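GNA33 (Neisseria gonorrhoeae FA 1090, PDB 2G5D) probably cleaves the beta-1,4 linkage between N-acetylmuramic acid and N-acetylglucosamine in peptidoglycan, acting as an exolytic lytic transglycosylase that forms a 1,6-anhydro bond. Local coordinates at residues R132-D146 with L221-P234. Sequence-based numbering, arbitrary orientation.
Sequences RTERARFPIYGIPDD and LDGKAPILGYAEDP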
ATOM      1  N   ARG A 132       7.060 -16.433  22.048  1.00 31.57           N
ATOM      2  CA  ARG A 132       7.804 -17.505  21.419  1.00 31.89           C
ATOM      3  C   ARG A 132       7.215 -18.820  21.927  1.00 31.67           C
ATOM      4  O   ARG A 132       7.036 -18.993  23.116  1.00 31.49           O
ATOM      5  CB  ARG A 132       9.281 -17.395  21.777  1.00 32.34           C
ATOM      6  CG  ARG A 132      10.192 -18.207  20.889  1.00 34.21           C
ATOM      7  CD  ARG A 132      11.551 -18.354  21.521  1.00 38.23           C
ATOM      8  NE  ARG A 132      12.434 -19.171  20.692  1.00 42.32           N
ATOM      9  CZ  ARG A 132      13.481 -19.858  21.148  1.00 45.04           C
ATOM     10  NH1 ARG A 132      13.788 -19.852  22.445  1.00 46.01           N
ATOM     11  NH2 ARG A 132      14.222 -20.568  20.302  1.00 45.65           N
ATOM     12  N   THR A 133       6.876 -19.720  21.011  1.00 31.92           N
ATOM     13  CA  THR A 133       6.422 -21.063  21.358  1.00 32.11           C
ATOM     14  C   THR A 133       7.199 -22.066  20.506  1.00 32.50           C
ATOM     15  O   THR A 133       8.020 -21.676  19.675  1.00 32.49           O
ATOM     16  CB  THR A 133       4.899 -21.259  21.103  1.00 32.11           C
ATOM     17  OG1 THR A 133       4.620 -21.088  19.703  1.00 31.11           O
ATOM     18  CG2 THR A 133       4.055 -20.278  21.933  1.00 31.41           C
ATOM     19  N   GLU A 134       6.929 -23.353  20.707  1.00 32.78           N
ATOM     20  CA  GLU A 134       7.553 -24.407  19.912  1.00 33.67           C
ATOM     21  C   GLU A 134       7.260 -24.207  18.419  1.00 33.13           C
ATOM     22  O   GLU A 134       8.137 -24.386  17.570  1.00 33.03           O
ATOM     23  CB  GLU A 134       7.073 -25.787  20.386  1.00 33.10           C
ATOM     24  CG  GLU A 134       7.770 -26.962  19.704  1.00 34.64           C
ATOM     25  CD  GLU A 134       7.234 -28.320  20.158  1.00 35.37           C
ATOM     26  OE1 GLU A 134       7.612 -28.785  21.259  1.00 37.33           O
ATOM     27  OE2 GLU A 134       6.432 -28.926  19.409  1.00 38.25           O
ATOM     28  N   ARG A 135       6.022 -23.818  18.131  1.00 33.30           N
ATOM     29  CA  ARG A 135       5.528 -23.562  16.779  1.00 33.29           C
ATOM     30  C   ARG A 135       5.965 -22.206  16.201  1.00 32.93           C
ATOM     31  O   ARG A 135       6.278 -22.108  15.014  1.00 32.81           O
ATOM     32  CB  ARG A 135       4.000 -23.602  16.785  1.00 33.55           C
ATOM     33  CG  ARG A 135       3.379 -24.949  16.568  1.00 35.13           C
ATOM     34  CD  ARG A 135       2.059 -24.760  15.842  1.00 37.66           C
ATOM     35  NE  ARG A 135       1.291 -25.994  15.777  1.00 41.82           N
ATOM     36  CZ  ARG A 135       1.407 -26.914  14.821  1.00 43.14           C
ATOM     37  NH1 ARG A 135       2.269 -26.746  13.825  1.00 43.02           N
ATOM     38  NH2 ARG A 135       0.649 -28.008  14.862  1.00 43.56           N
ATOM     39  N   ALA A 136       5.946 -21.166  17.041  1.00 32.69           N
ATOM     40  CA  ALA A 136       6.158 -19.788  16.600  1.00 32.56           C
ATOM     41  C   ALA A 136       7.500 -19.242  17.081  1.00 32.58           C
ATOM     42  O   ALA A 136       7.614 -18.750  18.207  1.00 32.40           O
ATOM     43  CB  ALA A 136       4.985 -18.889  17.063  1.00 32.31           C
ATOM     44  N   ARG A 137       8.499 -19.316  16.200  1.00 32.44           N
ATOM     45  CA  ARG A 137       9.913 -19.078  16.541  1.00 32.74           C
ATOM     46  C   ARG A 137      10.530 -17.810  15.895  1.00 32.28           C
ATOM     47  O   ARG A 137      11.665 -17.465  16.199  1.00 32.18           O
ATOM     48  CB  ARG A 137      10.751 -20.290  16.105  1.00 32.78           C
ATOM     49  CG  ARG A 137      10.425 -21.612  16.800  1.00 36.26           C
ATOM     50  CD  ARG A 137      10.255 -22.759  15.788  1.00 40.98           C
ATOM     51  NE  ARG A 137      11.433 -22.982  14.941  1.00 44.38           N
ATOM     52  CZ  ARG A 137      11.400 -23.531  13.724  1.00 45.55           C
ATOM     53  NH1 ARG A 137      10.244 -23.923  13.190  1.00 45.43           N
ATOM     54  NH2 ARG A 137      12.527 -23.682  13.029  1.00 46.03           N
ATOM     55  N   PHE A 138       9.790 -17.124  15.022  1.00 31.60           N
ATOM     56  CA  PHE A 138      10.371 -16.035  14.214  1.00 31.35           C
ATOM     57  C   PHE A 138       9.873 -14.667  14.637  1.00 30.67           C
ATOM     58  O   PHE A 138       8.735 -14.302  14.338  1.00 30.50           O
ATOM     59  CB  PHE A 138      10.131 -16.268  12.714  1.00 31.30           C
ATOM     60  CG  PHE A 138      10.736 -17.553  12.205  1.00 31.74           C
ATOM     61  CD1 PHE A 138      10.024 -18.753  12.275  1.00 32.15           C
ATOM     62  CD2 PHE A 138      12.032 -17.573  11.694  1.00 31.50           C
ATOM     63  CE1 PHE A 138      10.593 -19.957  11.828  1.00 33.97           C
ATOM     64  CE2 PHE A 138      12.607 -18.766  11.243  1.00 34.17           C
ATOM     65  CZ  PHE A 138      11.883 -19.962  11.305  1.00 33.18           C
ATOM     66  N   PRO A 139      10.736 -13.892  15.316  1.00 30.22           N
ATOM     67  CA  PRO A 139      10.344 -12.589  15.866  1.00 30.35           C
ATOM     68  C   PRO A 139       9.959 -11.539  14.804  1.00 29.93           C
ATOM     69  O   PRO A 139      10.620 -11.433  13.766  1.00 30.11           O
ATOM     70  CB  PRO A 139      11.604 -12.144  16.623  1.00 30.21           C
ATOM     71  CG  PRO A 139      12.714 -12.861  15.953  1.00 30.58           C
ATOM     72  CD  PRO A 139      12.155 -14.189  15.577  1.00 30.40           C
ATOM     73  N   ILE A 140       8.884 -10.794  15.069  1.00 29.40           N
ATOM     74  CA  ILE A 140       8.525  -9.598  14.294  1.00 29.01           C
ATOM     75  C   ILE A 140       9.019  -8.433  15.118  1.00 28.99           C
ATOM     76  O   ILE A 140       8.599  -8.258  16.262  1.00 28.93           O
ATOM     77  CB  ILE A 140       6.979  -9.439  14.059  1.00 29.36           C
ATOM     78  CG1 ILE A 140       6.426 -10.464  13.061  1.00 29.44           C
ATOM     79  CG2 ILE A 140       6.624  -8.008  13.520  1.00 28.47           C
ATOM     80  CD1 ILE A 140       6.610 -11.902  13.407  1.00 28.16           C
ATOM     81  N   TYR A 141       9.919  -7.644  14.543  1.00 28.86           N
ATOM     82  CA  TYR A 141      10.511  -6.518  15.246  1.00 28.88           C
ATOM     83  C   TYR A 141       9.825  -5.193  14.935  1.00 29.00           C
ATOM     84  O   TYR A 141       9.443  -4.926  13.792  1.00 29.25           O
ATOM     85  CB  TYR A 141      11.991  -6.370  14.887  1.00 28.46           C
ATOM     86  CG  TYR A 141      12.869  -7.540  15.227  1.00 28.76           C
ATOM     87  CD1 TYR A 141      13.247  -8.441  14.241  1.00 27.59           C
ATOM     88  CD2 TYR A 141      13.380  -7.712  16.521  1.00 27.98           C
ATOM     89  CE1 TYR A 141      14.074  -9.513  14.530  1.00 30.47           C
ATOM     90  CE2 TYR A 141      14.225  -8.778  16.826  1.00 28.38           C
ATOM     91  CZ  TYR A 141      14.568  -9.674  15.828  1.00 29.44           C
ATOM     92  OH  TYR A 141      15.381 -10.738  16.100  1.00 28.40           O
ATOM     93  N   GLY A 142       9.690  -4.365  15.966  1.00 29.18           N
ATOM     94  CA  GLY A 142       9.361  -2.964  15.795  1.00 29.75           C
ATOM     95  C   GLY A 142      10.627  -2.167  15.575  1.00 30.14           C
ATOM     96  O   GLY A 142      11.704  -2.744  15.403  1.00 30.93           O
ATOM     97  N   ILE A 143      10.506  -0.842  15.566  1.00 30.31           N
ATOM     98  CA  ILE A 143      11.667   0.039  15.413  1.00 30.60           C
ATOM     99  C   ILE A 143      12.727  -0.210  16.510  1.00 30.75           C
ATOM    100  O   ILE A 143      12.444  -0.052  17.703  1.00 31.13           O
ATOM    101  CB  ILE A 143      11.256   1.536  15.342  1.00 30.47           C
ATOM    102  CG1 ILE A 143      10.427   1.797  14.078  1.00 29.94           C
ATOM    103  CG2 ILE A 143      12.492   2.444  15.373  1.00 30.90           C
ATOM    104  CD1 ILE A 143       9.534   3.025  14.158  1.00 30.47           C
ATOM    105  N   PRO A 144      13.944  -0.614  16.102  1.00 30.37           N
ATOM    106  CA  PRO A 144      15.045  -0.901  17.030  1.00 30.59           C
ATOM    107  C   PRO A 144      15.415   0.270  17.946  1.00 30.44           C
ATOM    108  O   PRO A 144      15.128   1.426  17.633  1.00 30.63           O
ATOM    109  CB  PRO A 144      16.208  -1.237  16.098  1.00 30.25           C
ATOM    110  CG  PRO A 144      15.573  -1.674  14.846  1.00 30.17           C
ATOM    111  CD  PRO A 144      14.343  -0.844  14.705  1.00 30.42           C
ATOM    112  N   ASP A 145      16.048  -0.047  19.074  1.00 30.65           N
ATOM    113  CA  ASP A 145      16.478   0.947  20.058  1.00 30.35           C
ATOM    114  C   ASP A 145      17.542   1.919  19.536  1.00 30.45           C
ATOM    115  O   ASP A 145      17.701   3.013  20.074  1.00 30.63           O
ATOM    116  CB  ASP A 145      17.024   0.240  21.296  1.00 30.50           C
ATOM    117  CG  ASP A 145      16.002  -0.651  21.969  1.00 30.51           C
ATOM    118  OD1 ASP A 145      14.812  -0.621  21.568  1.00 31.05           O
ATOM    119  OD2 ASP A 145      16.398  -1.376  22.912  1.00 29.65           O
ATOM    120  N   ASP A 146      18.276   1.516  18.504  1.00 30.35           N
ATOM    121  CA  ASP A 146      19.383   2.316  17.974  1.00 30.15           C
ATOM    122  C   ASP A 146      19.152   2.730  16.517  1.00 30.15           C
ATOM    123  O   ASP A 146      20.073   3.158  15.824  1.00 30.44           O
ATOM    124  CB  ASP A 146      20.698   1.534  18.089  1.00 30.07           C
ATOM    125  CG  ASP A 146      20.721   0.281  17.217  1.00 30.14           C
ATOM    126  OD1 ASP A 146      19.652  -0.343  17.011  1.00 29.96           O
ATOM    127  OD2 ASP A 146      21.815  -0.081  16.734  1.00 29.64           O
ATOM    128  N   LEU A 221      19.763  -8.142  15.782  1.00 31.59           N
ATOM    129  CA  LEU A 221      18.871  -7.322  16.595  1.00 31.78           C
ATOM    130  C   LEU A 221      18.601  -7.914  17.978  1.00 32.25           C
ATOM    131  O   LEU A 221      17.769  -7.397  18.720  1.00 32.56           O
ATOM    132  CB  LEU A 221      17.543  -7.044  15.859  1.00 32.43           C
ATOM    133  CG  LEU A 221      17.566  -6.275  14.532  1.00 31.90           C
ATOM    134  CD1 LEU A 221      16.154  -6.059  14.049  1.00 32.42           C
ATOM    135  CD2 LEU A 221      18.284  -4.952  14.633  1.00 32.13           C
ATOM    136  N   ASP A 222      19.296  -8.992  18.325  1.00 32.46           N
ATOM    137  CA  ASP A 222      19.153  -9.600  19.640  1.00 32.73           C
ATOM    138  C   ASP A 222      19.454  -8.602  20.745  1.00 32.72           C
ATOM    139  O   ASP A 222      20.573  -8.091  20.849  1.00 32.81           O
ATOM    140  CB  ASP A 222      20.051 -10.829  19.783  1.00 32.87           C
ATOM    141  CG  ASP A 222      19.486 -12.058  19.093  1.00 33.53           C
ATOM    142  OD1 ASP A 222      18.308 -12.030  18.673  1.00 34.16           O
ATOM    143  OD2 ASP A 222      20.224 -13.061  18.974  1.00 33.51           O
ATOM    144  N   GLY A 223      18.427  -8.317  21.546  1.00 32.74           N
ATOM    145  CA  GLY A 223      18.544  -7.460  22.723  1.00 32.58           C
ATOM    146  C   GLY A 223      18.349  -5.967  22.510  1.00 32.63           C
ATOM    147  O   GLY A 223      18.485  -5.195  23.455  1.00 32.62           O
ATOM    148  N   LYS A 224      18.032  -5.543  21.286  1.00 32.49           N
ATOM    149  CA  LYS A 224      17.982  -4.103  20.986  1.00 32.65           C
ATOM    150  C   LYS A 224      16.820  -3.666  20.080  1.00 32.76           C
ATOM    151  O   LYS A 224      16.902  -2.637  19.398  1.00 32.76           O
ATOM    152  CB  LYS A 224      19.329  -3.611  20.429  1.00 32.60           C
ATOM    153  CG  LYS A 224      19.738  -4.220  19.087  1.00 33.01           C
ATOM    154  CD  LYS A 224      20.956  -3.525  18.532  1.00 33.32           C
ATOM    155  CE  LYS A 224      21.070  -3.759  17.039  1.00 33.34           C
ATOM    156  NZ  LYS A 224      22.345  -3.188  16.521  1.00 33.23           N
ATOM    157  N   ALA A 225      15.747  -4.450  20.073  1.00 32.93           N
ATOM    158  CA  ALA A 225      14.536  -4.095  19.341  1.00 32.76           C
ATOM    159  C   ALA A 225      13.322  -4.744  19.996  1.00 32.89           C
ATOM    160  O   ALA A 225      13.396  -5.904  20.413  1.00 32.45           O
ATOM    161  CB  ALA A 225      14.643  -4.514  17.881  1.00 33.01           C
ATOM    162  N   PRO A 226      12.202  -3.996  20.096  1.00 33.00           N
ATOM    163  CA  PRO A 226      10.957  -4.604  20.584  1.00 33.19           C
ATOM    164  C   PRO A 226      10.477  -5.687  19.620  1.00 33.50           C
ATOM    165  O   PRO A 226      10.602  -5.527  18.402  1.00 34.19           O
ATOM    166  CB  PRO A 226       9.970  -3.431  20.614  1.00 32.78           C
ATOM    167  CG  PRO A 226      10.534  -2.418  19.694  1.00 32.80           C
ATOM    168  CD  PRO A 226      12.027  -2.572  19.761  1.00 32.85           C
ATOM    169  N   ILE A 227       9.989  -6.794  20.173  1.00 33.51           N
ATOM    170  CA  ILE A 227       9.400  -7.877  19.392  1.00 33.25           C
ATOM    171  C   ILE A 227       7.875  -7.849  19.577  1.00 33.09           C
ATOM    172  O   ILE A 227       7.372  -7.861  20.706  1.00 32.88           O
ATOM    173  CB  ILE A 227       9.997  -9.251  19.789  1.00 33.40           C
ATOM    174  CG1 ILE A 227      11.480  -9.301  19.419  1.00 33.42           C
ATOM    175  CG2 ILE A 227       9.254 -10.399  19.110  1.00 32.36           C
ATOM    176  CD1 ILE A 227      12.332 -10.111  20.386  1.00 33.85           C
ATOM    177  N   LEU A 228       7.150  -7.797  18.463  1.00 32.49           N
ATOM    178  CA  LEU A 228       5.697  -7.652  18.502  1.00 32.66           C
ATOM    179  C   LEU A 228       4.983  -9.000  18.534  1.00 32.32           C
ATOM    180  O   LEU A 228       3.778  -9.074  18.771  1.00 33.16           O
ATOM    181  CB  LEU A 228       5.205  -6.812  17.314  1.00 32.59           C
ATOM    182  CG  LEU A 228       5.948  -5.505  16.987  1.00 32.71           C
ATOM    183  CD1 LEU A 228       5.344  -4.878  15.750  1.00 31.73           C
ATOM    184  CD2 LEU A 228       5.944  -4.513  18.134  1.00 32.55           C
ATOM    185  N   GLY A 229       5.735 -10.066  18.304  1.00 31.74           N
ATOM    186  CA  GLY A 229       5.167 -11.392  18.238  1.00 30.85           C
ATOM    187  C   GLY A 229       6.060 -12.275  17.415  1.00 30.25           C
ATOM    188  O   GLY A 229       7.155 -11.863  17.019  1.00 30.38           O
ATOM    189  N   TYR A 230       5.585 -13.492  17.164  1.00 29.84           N
ATOM    190  CA  TYR A 230       6.370 -14.527  16.507  1.00 29.53           C
ATOM    191  C   TYR A 230       5.554 -15.200  15.413  1.00 29.15           C
ATOM    192  O   TYR A 230       4.392 -15.527  15.625  1.00 29.19           O
ATOM    193  CB  TYR A 230       6.866 -15.558  17.538  1.00 29.57           C
ATOM    194  CG  TYR A 230       7.905 -14.995  18.484  1.00 29.44           C
ATOM    195  CD1 TYR A 230       7.531 -14.213  19.576  1.00 29.76           C
ATOM    196  CD2 TYR A 230       9.260 -15.215  18.265  1.00 30.14           C
ATOM    197  CE1 TYR A 230       8.480 -13.679  20.434  1.00 31.46           C
ATOM    198  CE2 TYR A 230      10.225 -14.683  19.118  1.00 30.41           C
ATOM    199  CZ  TYR A 230       9.826 -13.913  20.193  1.00 30.59           C
ATOM    200  OH  TYR A 230      10.768 -13.385  21.044  1.00 31.77           O
ATOM    201  N   ALA A 231       6.172 -15.389  14.248  1.00 28.43           N
ATOM    202  CA  ALA A 231       5.552 -16.099  13.129  1.00 27.80           C
ATOM    203  C   ALA A 231       5.967 -17.573  13.114  1.00 27.40           C
ATOM    204  O   ALA A 231       7.080 -17.920  13.518  1.00 26.71           O
ATOM    205  CB  ALA A 231       5.935 -15.432  11.818  1.00 27.47           C
ATOM    206  N   GLU A 232       5.091 -18.442  12.621  1.00 27.52           N
ATOM    207  CA  GLU A 232       5.427 -19.861  12.505  1.00 27.31           C
ATOM    208  C   GLU A 232       6.399 -20.114  11.350  1.00 27.53           C
ATOM    209  O   GLU A 232       7.360 -20.893  11.492  1.00 27.40           O
ATOM    210  CB  GLU A 232       4.167 -20.725  12.337  1.00 27.51           C
ATOM    211  CG  GLU A 232       3.396 -20.937  13.633  1.00 26.61           C
ATOM    212  CD  GLU A 232       2.254 -21.910  13.498  1.00 27.25           C
ATOM    213  OE1 GLU A 232       1.306 -21.829  14.322  1.00 25.89           O
ATOM    214  OE2 GLU A 232       2.295 -22.752  12.576  1.00 27.04           O
ATOM    215  N   ASP A 233       6.141 -19.440  10.228  1.00 27.20           N
ATOM    216  CA  ASP A 233       6.850 -19.653   8.975  1.00 27.44           C
ATOM    217  C   ASP A 233       7.608 -18.387   8.553  1.00 27.44           C
ATOM    218  O   ASP A 233       6.999 -17.325   8.466  1.00 26.99           O
ATOM    219  CB  ASP A 233       5.848 -20.053   7.883  1.00 27.44           C
ATOM    220  CG  ASP A 233       6.518 -20.414   6.577  1.00 29.12           C
ATOM    221  OD1 ASP A 233       6.939 -21.577   6.432  1.00 29.92           O
ATOM    222  OD2 ASP A 233       6.628 -19.543   5.686  1.00 32.44           O
ATOM    223  N   PRO A 234       8.933 -18.505   8.263  1.00 27.55           N
ATOM    224  CA  PRO A 234       9.806 -17.366   7.882  1.00 26.71           C
ATOM    225  C   PRO A 234       9.563 -16.828   6.466  1.00 26.89           C
ATOM    226  O   PRO A 234       9.869 -15.666   6.192  1.00 25.83           O
ATOM    227  CB  PRO A 234      11.210 -17.980   7.922  1.00 27.03           C
ATOM    228  CG  PRO A 234      10.984 -19.407   7.558  1.00 26.60           C
ATOM    229  CD  PRO A 234       9.691 -19.777   8.257  1.00 27.20           C
TER
HETATM  230  O   HOH W   1      17.882 -10.144  14.878  1.00 24.78           O
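The Y230 ring takes R132 CB over the centre of one face, a CH-pi contact 3.8 Å from the ring centroid, while R137 O and F138 N lie at its edge. Two further aromatic rings also take aliphatic carbon over a face, but offset toward the rim. Y141 receives L221 CD1 over one face and P139 CB, from its own strand, over the other; I227 runs beside it. The F138 ring, placed beside P234 CB with CG anti to its carbonyl carbon (chi1 -60°), has A231 O in plane at its edge. Its contact with P234 joins the strand to the start of helix 234-243.

Between the face carrying Y141 and Y230 and the face carrying F138, strands 138-141 and 227-231 pair antiparallel. A231 N donates to F138 O at 2.8 Å, and L228 N meets I140 O at 2.7 Å, almost in line with the carbonyl. R137 and F138 both face A231, a classic beta bulge in which the R137 bond is weak. On the face shared with F138, I140 CD1 packs on A231 CB at 3.9 Å, toward L237 and M240 of that helix.

Past the strands, D145 N binds K224 O at 2.7 Å. The extended K224 chain brings NZ to D146 OD2 at 3.2 Å, on the syn side but 32° out of the carboxylate plane; H211 and Y210 engage the lysine and D146 in turn. A water joins Y141 OH to L221 N.

G229 N is buried without a partner. Mostly straight backbone bonds, weaker at the bulge, set the register; CH-pi contacts hold the rings, and the salt bridge ties the far end of two segments well separated in sequence within the MltA-specific insert domain.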